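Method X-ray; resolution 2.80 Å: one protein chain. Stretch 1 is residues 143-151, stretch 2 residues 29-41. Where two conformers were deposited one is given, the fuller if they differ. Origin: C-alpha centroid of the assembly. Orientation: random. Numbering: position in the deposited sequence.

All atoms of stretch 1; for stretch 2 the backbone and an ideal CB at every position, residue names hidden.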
ATOM      1  N   PRO B 143       1.388  24.616 -16.540  1.00 61.11           N
ATOM      2  CA  PRO B 143       1.311  24.312 -15.111  1.00 63.26           C
ATOM      3  C   PRO B 143      -0.017  23.662 -14.753  1.00 63.09           C
ATOM      4  O   PRO B 143      -1.042  23.982 -15.354  1.00 60.67           O
ATOM      5  CB  PRO B 143       1.435  25.695 -14.459  1.00 63.89           C
ATOM      6  CG  PRO B 143       2.116  26.555 -15.506  1.00 58.91           C
ATOM      7  CD  PRO B 143       1.552  26.057 -16.796  1.00 56.74           C
ATOM      8  N   LEU B 144       0.012  22.744 -13.794  1.00 63.74           N
ATOM      9  CA  LEU B 144      -1.212  22.234 -13.193  1.00 59.63           C
ATOM     10  C   LEU B 144      -1.571  23.143 -12.034  1.00 58.85           C
ATOM     11  O   LEU B 144      -0.692  23.675 -11.356  1.00 62.15           O
ATOM     12  CB  LEU B 144      -1.029  20.799 -12.714  1.00 60.82           C
ATOM     13  CG  LEU B 144      -1.271  19.752 -13.800  1.00 59.68           C
ATOM     14  CD1 LEU B 144      -0.718  18.390 -13.394  1.00 56.43           C
ATOM     15  CD2 LEU B 144      -2.763  19.684 -14.116  1.00 54.88           C
ATOM     16  N   PRO B 145      -2.870  23.346 -11.810  1.00 58.05           N
ATOM     17  CA  PRO B 145      -3.284  24.304 -10.776  1.00 53.82           C
ATOM     18  C   PRO B 145      -2.594  24.046  -9.435  1.00 52.19           C
ATOM     19  O   PRO B 145      -2.067  24.983  -8.838  1.00 49.45           O
ATOM     20  CB  PRO B 145      -4.787  24.052 -10.666  1.00 52.78           C
ATOM     21  CG  PRO B 145      -5.176  23.597 -12.067  1.00 49.79           C
ATOM     22  CD  PRO B 145      -4.007  22.804 -12.577  1.00 53.91           C
ATOM     23  N   TRP B 146      -2.551  22.789  -9.004  1.00 52.64           N
ATOM     24  CA  TRP B 146      -1.980  22.442  -7.708  1.00 48.28           C
ATOM     25  C   TRP B 146      -0.450  22.510  -7.683  1.00 51.35           C
ATOM     26  O   TRP B 146       0.145  22.646  -6.615  1.00 48.93           O
ATOM     27  CB  TRP B 146      -2.432  21.047  -7.288  1.00 42.53           C
ATOM     28  CG  TRP B 146      -1.851  19.977  -8.137  1.00 44.84           C
ATOM     29  CD1 TRP B 146      -2.435  19.380  -9.219  1.00 43.06           C
ATOM     30  CD2 TRP B 146      -0.560  19.374  -7.992  1.00 45.78           C
ATOM     31  NE1 TRP B 146      -1.589  18.440  -9.754  1.00 41.20           N
ATOM     32  CE2 TRP B 146      -0.429  18.414  -9.020  1.00 43.91           C
ATOM     33  CE3 TRP B 146       0.500  19.548  -7.094  1.00 42.43           C
ATOM     34  CZ2 TRP B 146       0.720  17.627  -9.174  1.00 40.11           C
ATOM     35  CZ3 TRP B 146       1.644  18.765  -7.248  1.00 42.79           C
ATOM     36  CH2 TRP B 146       1.744  17.819  -8.282  1.00 40.61           C
HETATM   37  N   MSE B 147       0.173  22.418  -8.857  0.61 51.75           N
HETATM   38  CA  MSE B 147       1.632  22.495  -8.965  0.61 53.21           C
HETATM   39  C   MSE B 147       2.157  23.808  -8.386  0.61 52.74           C
HETATM   40  O   MSE B 147       3.335  23.924  -8.031  0.61 52.26           O
HETATM   41  CB  MSE B 147       2.092  22.391 -10.428  0.61 54.02           C
HETATM   42  CG  MSE B 147       1.946  21.025 -11.094  0.61 53.68           C
HETATM   43 SE   MSE B 147       2.772  20.980 -12.879  0.61105.20          SE
HETATM   44  CE  MSE B 147       4.658  20.980 -12.347  0.61 74.39           C
ATOM     45  N   GLN B 148       1.279  24.800  -8.306  1.00 51.86           N
ATOM     46  CA  GLN B 148       1.677  26.131  -7.882  1.00 54.57           C
ATOM     47  C   GLN B 148       1.891  26.156  -6.384  1.00 48.88           C
ATOM     48  O   GLN B 148       2.467  27.097  -5.833  1.00 47.63           O
ATOM     49  CB  GLN B 148       0.609  27.137  -8.260  1.00 59.25           C
ATOM     50  CG  GLN B 148      -0.597  27.126  -7.370  1.00 62.03           C
ATOM     51  CD  GLN B 148      -1.539  28.244  -7.738  1.00 75.82           C
ATOM     52  OE1 GLN B 148      -1.117  29.264  -8.286  1.00 76.94           O
ATOM     53  NE2 GLN B 148      -2.822  28.059  -7.459  1.00 84.52           N
ATOM     54  N   TRP B 149       1.418  25.099  -5.743  1.00 46.60           N
ATOM     55  CA  TRP B 149       1.439  24.965  -4.293  1.00 50.04           C
ATOM     56  C   TRP B 149       2.673  24.218  -3.807  1.00 45.68           C
ATOM     57  O   TRP B 149       2.783  23.882  -2.622  1.00 28.15           O
ATOM     58  CB  TRP B 149       0.172  24.256  -3.812  1.00 51.84           C
ATOM     59  CG  TRP B 149      -1.069  24.970  -4.216  1.00 57.95           C
ATOM     60  CD1 TRP B 149      -2.121  24.468  -4.936  1.00 60.05           C
ATOM     61  CD2 TRP B 149      -1.377  26.334  -3.950  1.00 58.98           C
ATOM     62  NE1 TRP B 149      -3.075  25.442  -5.119  1.00 55.91           N
ATOM     63  CE2 TRP B 149      -2.643  26.596  -4.523  1.00 59.58           C
ATOM     64  CE3 TRP B 149      -0.711  27.362  -3.275  1.00 57.54           C
ATOM     65  CZ2 TRP B 149      -3.253  27.846  -4.439  1.00 64.45           C
ATOM     66  CZ3 TRP B 149      -1.315  28.599  -3.193  1.00 57.83           C
ATOM     67  CH2 TRP B 149      -2.575  28.833  -3.775  1.00 62.03           C
ATOM     68  N   TYR B 150       3.574  23.907  -4.732  1.00 51.04           N
ATOM     69  CA  TYR B 150       4.789  23.192  -4.369  1.00 54.74           C
ATOM     70  C   TYR B 150       6.008  23.798  -5.020  1.00 63.27           C
ATOM     71  O   TYR B 150       5.945  24.309  -6.144  1.00 67.28           O
ATOM     72  CB  TYR B 150       4.669  21.697  -4.692  1.00 48.48           C
ATOM     73  CG  TYR B 150       3.557  21.061  -3.902  1.00 47.44           C
ATOM     74  CD1 TYR B 150       3.785  20.560  -2.624  1.00 50.38           C
ATOM     75  CD2 TYR B 150       2.266  21.013  -4.408  1.00 44.27           C
ATOM     76  CE1 TYR B 150       2.759  20.003  -1.882  1.00 52.80           C
ATOM     77  CE2 TYR B 150       1.232  20.459  -3.680  1.00 49.04           C
ATOM     78  CZ  TYR B 150       1.478  19.953  -2.415  1.00 55.45           C
ATOM     79  OH  TYR B 150       0.438  19.403  -1.691  1.00 55.73           O
ATOM     80  N   HIS B 151       7.114  23.753  -4.287  1.00 63.37           N
ATOM     81  CA  HIS B 151       8.392  24.157  -4.834  1.00 61.10           C
ATOM     82  C   HIS B 151       9.213  22.905  -5.107  1.00 52.92           C
ATOM     83  O   HIS B 151       9.728  22.263  -4.192  1.00 53.95           O
ATOM     84  CB  HIS B 151       9.130  25.081  -3.862  1.00 61.72           C
ATOM     85  CG  HIS B 151      10.402  25.648  -4.415  1.00 60.97           C
ATOM     86  ND1 HIS B 151      11.587  24.942  -4.434  1.00 62.55           N
ATOM     87  CD2 HIS B 151      10.671  26.853  -4.975  1.00 54.00           C
ATOM     88  CE1 HIS B 151      12.529  25.689  -4.983  1.00 60.63           C
ATOM     89  NE2 HIS B 151      12.000  26.854  -5.317  1.00 53.65           N
ATOM     90  N   UNK B  29     -14.064  20.737  -1.974  1.00 49.17           N
ATOM     91  CA  UNK B  29     -12.963  20.499  -2.886  1.00 53.45           C
ATOM     92  C   UNK B  29     -12.572  21.867  -3.425  1.00 59.46           C
ATOM     93  O   UNK B  29     -13.405  22.590  -3.983  1.00 57.37           O
ATOM     94  CB  UNK B  29     -13.337  19.523  -4.003  1.00 53.45           C
ATOM     95  N   UNK B  30     -11.307  22.224  -3.236  1.00 60.12           N
ATOM     96  CA  UNK B  30     -10.804  23.502  -3.709  1.00 69.01           C
ATOM     97  C   UNK B  30     -10.511  23.389  -5.200  1.00 68.85           C
ATOM     98  O   UNK B  30      -9.962  22.392  -5.656  1.00 72.73           O
ATOM     99  CB  UNK B  30      -9.555  23.926  -2.933  1.00 69.01           C
ATOM    100  N   UNK B  31     -10.881  24.403  -5.969  1.00 65.93           N
ATOM    101  CA  UNK B  31     -10.622  24.371  -7.399  1.00 62.29           C
ATOM    102  C   UNK B  31      -9.156  24.679  -7.690  1.00 64.81           C
ATOM    103  O   UNK B  31      -8.643  24.345  -8.765  1.00 64.44           O
ATOM    104  CB  UNK B  31     -11.530  25.364  -8.128  1.00 62.29           C
ATOM    105  N   UNK B  32      -8.487  25.315  -6.727  1.00 63.59           N
ATOM    106  CA  UNK B  32      -7.079  25.688  -6.879  1.00 63.60           C
ATOM    107  C   UNK B  32      -6.137  24.472  -6.795  1.00 54.81           C
ATOM    108  O   UNK B  32      -4.988  24.530  -7.237  1.00 46.14           O
ATOM    109  CB  UNK B  32      -6.699  26.711  -5.807  1.00 63.60           C
ATOM    110  N   UNK B  33      -6.629  23.377  -6.220  1.00 55.63           N
ATOM    111  CA  UNK B  33      -5.889  22.112  -6.189  1.00 57.60           C
ATOM    112  C   UNK B  33      -6.244  21.153  -7.324  1.00 62.74           C
ATOM    113  O   UNK B  33      -5.832  19.992  -7.325  1.00 70.30           O
ATOM    114  CB  UNK B  33      -6.137  21.412  -4.851  1.00 57.60           C
ATOM    115  N   UNK B  34      -7.054  21.622  -8.259  1.00 58.31           N
ATOM    116  CA  UNK B  34      -7.477  20.770  -9.356  1.00 57.68           C
ATOM    117  C   UNK B  34      -6.277  20.212 -10.112  1.00 51.10           C
ATOM    118  O   UNK B  34      -5.236  20.867 -10.190  1.00 48.50           O
ATOM    119  CB  UNK B  34      -8.389  21.545 -10.309  1.00 57.68           C
ATOM    120  N   UNK B  35      -6.424  19.002 -10.649  1.00 41.16           N
ATOM    121  CA  UNK B  35      -5.370  18.441 -11.437  1.00 47.29           C
ATOM    122  C   UNK B  35      -5.828  18.178 -12.865  1.00 56.43           C
ATOM    123  O   UNK B  35      -5.604  19.006 -13.743  1.00 66.14           O
ATOM    124  CB  UNK B  35      -4.860  17.152 -10.789  1.00 47.29           C
ATOM    125  N   UNK B  36      -6.528  17.072 -13.085  1.00 56.13           N
ATOM    126  CA  UNK B  36      -7.261  16.847 -14.323  1.00 58.42           C
ATOM    127  C   UNK B  36      -8.367  15.935 -13.905  1.00 64.23           C
ATOM    128  O   UNK B  36      -8.159  15.116 -13.014  1.00 69.94           O
ATOM    129  CB  UNK B  36      -6.404  16.262 -15.447  1.00 58.42           C
ATOM    130  N   UNK B  37      -9.531  16.045 -14.527  1.00 64.83           N
ATOM    131  CA  UNK B  37     -10.590  15.085 -14.244  1.00 69.36           C
ATOM    132  C   UNK B  37     -10.718  14.838 -12.733  1.00 74.45           C
ATOM    133  O   UNK B  37     -10.768  13.697 -12.273  1.00 76.87           O
ATOM    134  CB  UNK B  37     -10.319  13.769 -14.977  1.00 69.36           C
ATOM    135  N   UNK B  38     -10.784  15.914 -11.960  1.00 74.07           N
ATOM    136  CA  UNK B  38     -10.770  15.791 -10.518  1.00 69.19           C
ATOM    137  C   UNK B  38      -9.500  16.280  -9.848  1.00 57.78           C
ATOM    138  O   UNK B  38      -8.499  16.555 -10.504  1.00 51.25           O
ATOM    139  CB  UNK B  38     -11.001  14.327 -10.139  1.00 69.19           C
ATOM    140  N   UNK B  39      -9.555  16.406  -8.518  1.00 53.36           N
ATOM    141  CA  UNK B  39      -8.582  17.091  -7.664  1.00 50.89           C
ATOM    142  C   UNK B  39      -7.274  16.331  -7.515  1.00 54.21           C
ATOM    143  O   UNK B  39      -7.225  15.116  -7.716  1.00 56.29           O
ATOM    144  CB  UNK B  39      -9.186  17.329  -6.279  1.00 50.89           C
ATOM    145  N   UNK B  40      -6.228  17.065  -7.154  1.00 54.67           N
ATOM    146  CA  UNK B  40      -4.920  16.489  -6.901  1.00 53.93           C
ATOM    147  C   UNK B  40      -5.035  15.423  -5.820  1.00 54.74           C
ATOM    148  O   UNK B  40      -5.566  15.677  -4.735  1.00 56.07           O
ATOM    149  CB  UNK B  40      -3.917  17.570  -6.494  1.00 53.93           C
ATOM    150  N   UNK B  41      -4.537  14.231  -6.120  1.00 48.21           N
ATOM    151  CA  UNK B  41      -4.717  13.101  -5.234  1.00 39.26           C
ATOM    152  C   UNK B  41      -4.162  13.323  -3.848  1.00 38.87           C
ATOM    153  O   UNK B  41      -4.735  12.867  -2.862  1.00 38.30           O
ATOM    154  CB  UNK B  41      -4.067  11.859  -5.846  1.00 39.26           C
TER

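Position 29 has nothing of stretch 1 within reach of its ideal CB, so many residues would do; it is V29. At position 30 CA-to-CB points toward stretch 1 but stops short of it, which favours something long; K30 fills it, its NZ coming 4.5 Å from W149 CZ2. Position 31 points away, and almost anything would do; it is A31.

Position 32 points sideways, its ideal CB 3.9 Å from W149 CZ2. W149 NE1 donates to the carbonyl O of 32 at 3.0 Å, near the plane of the indole, a bond that any residue could accept. Many side chains with a methylene against that ring would suit. The residue is E32; its end leads away from stretch 1, and OE2 makes a long salt bridge with K30 NZ, 3.7 Å.

Position 33 points away, yet its ideal CB lies 4.4 Å from W146 CB and 5.0 Å from W149 CD1. A flat side chain that turned back could cover W149; an aromatic suits best. Y33 does so at chi1 -89°, making an offset stack with the five-membered ring of W149, centroids 4.1 Å apart and planes at 21°.

At 34, sideways, the ideal CB is 4.2 Å from P145 CG, so an apolar start is welcome. Y34 packs its CB on the proline and sends its ring away, where its OH accepts a hydrogen bond from the N of residue 38.

Position 35 lies beside the indole edge, its ideal CB 3.6 Å from W146 CD1. The indole NE1 offers a donor, so a short acceptor is called for: asparagine, aspartate or perhaps a hydroxyl. N35 supplies OD1, which accepts from W146 NE1 at a very short 2.4 Å.

At position 36 CA-to-CB points sideways and the ideal CB is 5.2 Å from L144 CD2; a flexible apolar chain can close the gap. Selenomethionine M36 brings CG to 4.1 Å from L144 CD2.

The contact sets no rule at 37, where phi/psi of 45/49 is left-handed, easier for glycine or asparagine than for the deposited V37. At 38, phi/psi of 110/168 would jam a CB against the preceding carbonyl O, which calls for glycine: G38. Position 39 points away, its phi of -73° compatible with proline: P39.

Position 40 points toward stretch 1, its ideal CB 3.6 Å from W146 CG, over the indole face. A flat ring is the natural answer, though a bulky aliphatic could also pack. F40 stacks face-to-face on the six-membered ring of W146, centroids 3.9 Å apart, planes at 13°. Position 41, out of reach, begins the helix, where many residues would suit; it is G41.

Stretch 2 (29-41) VKAEYYNMVGPFG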
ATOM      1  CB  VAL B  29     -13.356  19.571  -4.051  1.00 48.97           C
ATOM      2  CG1 VAL B  29     -12.249  19.530  -5.099  1.00 44.81           C
ATOM      3  CG2 VAL B  29     -13.661  18.182  -3.541  1.00 38.48           C
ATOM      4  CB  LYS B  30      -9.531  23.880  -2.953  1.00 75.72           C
ATOM      5  CG  LYS B  30      -9.668  25.040  -1.981  1.00 82.57           C
ATOM      6  CD  LYS B  30      -8.288  25.410  -1.435  1.00 91.66           C
ATOM      7  CE  LYS B  30      -8.109  26.916  -1.283  1.00 97.87           C
ATOM      8  NZ  LYS B  30      -6.720  27.347  -1.619  1.00 97.70           N
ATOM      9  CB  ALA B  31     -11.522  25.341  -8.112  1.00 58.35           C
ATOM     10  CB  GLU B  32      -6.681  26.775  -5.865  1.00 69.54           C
ATOM     11  CG  GLU B  32      -7.473  28.098  -5.974  1.00 75.12           C
ATOM     12  CD  GLU B  32      -8.809  28.078  -5.227  1.00 82.53           C
ATOM     13  OE1 GLU B  32      -9.588  29.056  -5.340  1.00 86.46           O
ATOM     14  OE2 GLU B  32      -9.079  27.087  -4.519  1.00 84.86           O
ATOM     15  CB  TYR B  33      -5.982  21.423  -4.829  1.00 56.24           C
ATOM     16  CG  TYR B  33      -4.895  21.854  -3.864  1.00 64.13           C
ATOM     17  CD1 TYR B  33      -3.684  21.169  -3.795  1.00 67.34           C
ATOM     18  CD2 TYR B  33      -5.077  22.952  -3.022  1.00 70.79           C
ATOM     19  CE1 TYR B  33      -2.688  21.558  -2.910  1.00 73.27           C
ATOM     20  CE2 TYR B  33      -4.090  23.352  -2.131  1.00 75.08           C
ATOM     21  CZ  TYR B  33      -2.897  22.653  -2.078  1.00 78.92           C
ATOM     22  OH  TYR B  33      -1.915  23.046  -1.191  1.00 82.82           O
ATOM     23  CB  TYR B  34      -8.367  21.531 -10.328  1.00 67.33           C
ATOM     24  CG  TYR B  34      -9.143  20.592 -11.212  1.00 79.32           C
ATOM     25  CD1 TYR B  34     -10.228  19.886 -10.707  1.00 83.73           C
ATOM     26  CD2 TYR B  34      -8.781  20.387 -12.539  1.00 84.75           C
ATOM     27  CE1 TYR B  34     -10.942  19.015 -11.491  1.00 88.00           C
ATOM     28  CE2 TYR B  34      -9.493  19.512 -13.340  1.00 88.83           C
ATOM     29  CZ  TYR B  34     -10.575  18.832 -12.805  1.00 92.69           C
ATOM     30  OH  TYR B  34     -11.304  17.959 -13.573  1.00 97.81           O
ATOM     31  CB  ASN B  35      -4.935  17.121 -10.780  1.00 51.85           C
ATOM     32  CG  ASN B  35      -3.689  16.544 -11.402  1.00 54.76           C
ATOM     33  OD1 ASN B  35      -2.652  17.204 -11.474  1.00 54.29           O
ATOM     34  ND2 ASN B  35      -3.772  15.298 -11.827  1.00 57.92           N
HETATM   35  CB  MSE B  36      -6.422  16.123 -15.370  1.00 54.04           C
HETATM   36  CG  MSE B  36      -4.969  16.510 -15.399  1.00 57.18           C
HETATM   37 SE   MSE B  36      -4.137  16.216 -17.133  0.59 72.63          SE
HETATM   38  CE  MSE B  36      -2.271  16.297 -16.555  1.00 54.00           C
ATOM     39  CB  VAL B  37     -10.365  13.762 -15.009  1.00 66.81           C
ATOM     40  CG1 VAL B  37      -9.944  14.052 -16.442  1.00 66.02           C
ATOM     41  CG2 VAL B  37      -9.309  12.921 -14.335  1.00 59.10           C
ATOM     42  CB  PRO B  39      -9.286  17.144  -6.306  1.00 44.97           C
ATOM     43  CG  PRO B  39     -10.710  16.686  -6.563  1.00 43.91           C
ATOM     44  CD  PRO B  39     -10.627  15.790  -7.726  1.00 48.32           C
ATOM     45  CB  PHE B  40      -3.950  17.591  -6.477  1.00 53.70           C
ATOM     46  CG  PHE B  40      -2.653  17.082  -5.935  1.00 54.68           C
ATOM     47  CD1 PHE B  40      -1.866  16.219  -6.679  1.00 60.24           C
ATOM     48  CD2 PHE B  40      -2.207  17.480  -4.687  1.00 55.13           C
ATOM     49  CE1 PHE B  40      -0.662  15.755  -6.181  1.00 61.63           C
ATOM     50  CE2 PHE B  40      -1.006  17.021  -4.181  1.00 56.60           C
ATOM     51  CZ  PHE B  40      -0.231  16.161  -4.929  1.00 59.56           C
TER
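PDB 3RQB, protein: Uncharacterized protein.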